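Local structure of 336aa long hypothetical dTDP-glucose 4,6-dehydratase (2HUN) at residues A[240-245]-A[292-297]. The protein binds NAD and probably acts as a dTDP-glucose 4,6-dehydratase, removing water from a nucleotide-linked sugar. Numbering follows the deposited sequence.
Sequences YNISAG and LKWRPK
Trp294 and Leu292 reach across to Ile242 and Tyr240, laying the loop that follows helix 286-292 against strand 239-242 of the Rossmann-type sheet. The two backbones run roughly the same way, 23° apart, and no hydrogen bond joins them. Two CH-pi contacts hold the pair of segments, one in the middle and one at the Tyr240 end. CG2 of Ile242 stands over one face of the indole, 4.0 Å from the centroid of the six-membered ring of Trp294, while the N of Pro296 lies above the opposite face. The bond from CA to CB of Trp294 points toward the strand, and CG lies anti to the backbone N (chi1 176°). CD1 of Leu292 sits over a face of the Tyr240 ring, offset toward its rim and 4.0 Å from CE1 of Tyr240; the OH of that tyrosine is hydrogen-bonded to the N of Glu235. Apolar contact continues at Ala244, whose CB lies 4.2 Å from CG of Pro296. Beyond the two segments, Leu218 and helix 220-233 also pack on Trp294, and the Ile242 side chain is about 9 Å from the bound NAD. An alanine in place of Trp294 would probably open a gap between the loop and the strand, leaving Ile242 CG2 without its aromatic partner. The polar approach is at the ring edge, where CZ3 of Trp294 comes to 3.3 Å from the carbonyl O of Ser243.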
loop_
_atom_site.group_PDB
_atom_site.type_symbol
_atom_site.label_atom_id
_atom_site.label_comp_id
_atom_site.label_asym_id
_atom_site.label_seq_id
_atom_site.Cartn_x
_atom_site.Cartn_y
_atom_site.Cartn_z
ATOM N N TYR A 240 -1.742 -14.577 3.768
ATOM C CA TYR A 240 -2.664 -15.561 4.314
ATOM C C TYR A 240 -3.832 -14.911 5.060
ATOM O O TYR A 240 -3.638 -14.291 6.107
ATOM C CB TYR A 240 -1.923 -16.505 5.278
ATOM C CG TYR A 240 -0.904 -17.414 4.626
ATOM C CD1 TYR A 240 -1.293 -18.601 3.996
ATOM C CD2 TYR A 240 0.454 -17.086 4.638
ATOM C CE1 TYR A 240 -0.346 -19.443 3.396
ATOM C CE2 TYR A 240 1.399 -17.912 4.043
ATOM C CZ TYR A 240 0.998 -19.087 3.428
ATOM O OH TYR A 240 1.944 -19.901 2.863
ATOM N N ASN A 241 -5.040 -15.048 4.517
ATOM C CA ASN A 241 -6.230 -14.504 5.166
ATOM C C ASN A 241 -6.535 -15.452 6.316
ATOM O O ASN A 241 -6.331 -16.656 6.195
ATOM C CB ASN A 241 -7.456 -14.509 4.238
ATOM C CG ASN A 241 -7.491 -13.342 3.269
ATOM O OD1 ASN A 241 -6.830 -12.312 3.460
ATOM N ND2 ASN A 241 -8.297 -13.490 2.225
ATOM N N ILE A 242 -7.048 -14.913 7.416
ATOM C CA ILE A 242 -7.403 -15.725 8.579
ATOM C C ILE A 242 -8.792 -15.298 9.044
ATOM O O ILE A 242 -8.986 -14.155 9.466
ATOM C CB ILE A 242 -6.409 -15.519 9.745
ATOM C CG1 ILE A 242 -4.975 -15.793 9.274
ATOM C CG2 ILE A 242 -6.769 -16.449 10.895
ATOM C CD1 ILE A 242 -3.904 -15.460 10.314
ATOM N N SER A 243 -9.748 -16.221 8.956
ATOM C CA SER A 243 -11.126 -15.963 9.348
ATOM C C SER A 243 -11.794 -17.236 9.848
ATOM O O SER A 243 -11.489 -18.341 9.391
ATOM C CB SER A 243 -11.924 -15.392 8.167
ATOM O OG SER A 243 -11.996 -16.324 7.099
ATOM N N ALA A 244 -12.719 -17.075 10.784
ATOM C CA ALA A 244 -13.408 -18.210 11.369
ATOM C C ALA A 244 -14.692 -18.605 10.653
ATOM O O ALA A 244 -15.210 -19.697 10.873
ATOM C CB ALA A 244 -13.700 -17.925 12.832
ATOM N N GLY A 245 -15.200 -17.728 9.797
ATOM C CA GLY A 245 -16.440 -18.024 9.109
ATOM C C GLY A 245 -17.597 -17.931 10.089
ATOM O O GLY A 245 -18.551 -18.701 10.021
ATOM N N LEU A 292 -1.738 -24.777 4.783
ATOM C CA LEU A 292 -1.218 -25.036 6.119
ATOM C C LEU A 292 -2.135 -25.846 7.027
ATOM O O LEU A 292 -1.802 -26.090 8.189
ATOM C CB LEU A 292 -0.867 -23.709 6.791
ATOM C CG LEU A 292 -0.093 -22.705 5.934
ATOM C CD1 LEU A 292 0.340 -21.521 6.802
ATOM C CD2 LEU A 292 1.112 -23.376 5.301
ATOM N N LYS A 293 -3.287 -26.258 6.506
ATOM C CA LYS A 293 -4.239 -27.050 7.280
ATOM C C LYS A 293 -4.765 -26.357 8.531
ATOM O O LYS A 293 -5.115 -27.019 9.508
ATOM C CB LYS A 293 -3.620 -28.396 7.674
ATOM C CG LYS A 293 -3.586 -29.416 6.551
ATOM C CD LYS A 293 -2.792 -28.907 5.371
ATOM C CE LYS A 293 -2.801 -29.882 4.198
ATOM N NZ LYS A 293 -1.957 -29.329 3.095
ATOM N N TRP A 294 -4.829 -25.029 8.510
ATOM C CA TRP A 294 -5.347 -24.296 9.658
ATOM C C TRP A 294 -6.872 -24.367 9.737
ATOM O O TRP A 294 -7.558 -24.156 8.739
ATOM C CB TRP A 294 -4.959 -22.818 9.603
ATOM C CG TRP A 294 -5.585 -22.047 10.739
ATOM C CD1 TRP A 294 -5.201 -22.064 12.049
ATOM C CD2 TRP A 294 -6.745 -21.207 10.673
ATOM N NE1 TRP A 294 -6.050 -21.289 12.805
ATOM C CE2 TRP A 294 -7.007 -20.752 11.985
ATOM C CE3 TRP A 294 -7.591 -20.797 9.633
ATOM C CZ2 TRP A 294 -8.078 -19.906 12.284
ATOM C CZ3 TRP A 294 -8.656 -19.956 9.931
ATOM C CH2 TRP A 294 -8.889 -19.520 11.248
ATOM N N ARG A 295 -7.385 -24.643 10.932
ATOM C CA ARG A 295 -8.823 -24.705 11.191
ATOM C C ARG A 295 -9.064 -24.080 12.571
ATOM O O ARG A 295 -8.216 -24.183 13.461
ATOM C CB ARG A 295 -9.316 -26.159 11.243
ATOM C CG ARG A 295 -9.081 -27.008 9.995
ATOM C CD ARG A 295 -10.181 -26.826 8.961
ATOM N NE ARG A 295 -10.028 -27.770 7.851
ATOM C CZ ARG A 295 -10.839 -27.827 6.803
ATOM N NH1 ARG A 295 -11.867 -26.994 6.720
ATOM N NH2 ARG A 295 -10.617 -28.711 5.837
ATOM N N PRO A 296 -10.213 -23.414 12.767
ATOM C CA PRO A 296 -10.432 -22.836 14.099
ATOM C C PRO A 296 -10.556 -23.991 15.092
ATOM O O PRO A 296 -11.140 -25.035 14.769
ATOM C CB PRO A 296 -11.743 -22.073 13.934
ATOM C CG PRO A 296 -11.693 -21.646 12.495
ATOM C CD PRO A 296 -11.208 -22.907 11.807
ATOM N N LYS A 297 -10.001 -23.813 16.286
ATOM C CA LYS A 297 -10.055 -24.856 17.314
ATOM C C LYS A 297 -11.300 -24.707 18.189
ATOM O O LYS A 297 -11.779 -25.671 18.784
ATOM C CB LYS A 297 -8.796 -24.786 18.189
ATOM C CG LYS A 297 -8.807 -25.713 19.398
ATOM C CD LYS A 297 -7.564 -25.509 20.265
ATOM C CE LYS A 297 -7.592 -26.395 21.506
ATOM N NZ LYS A 297 -7.612 -27.845 21.148
#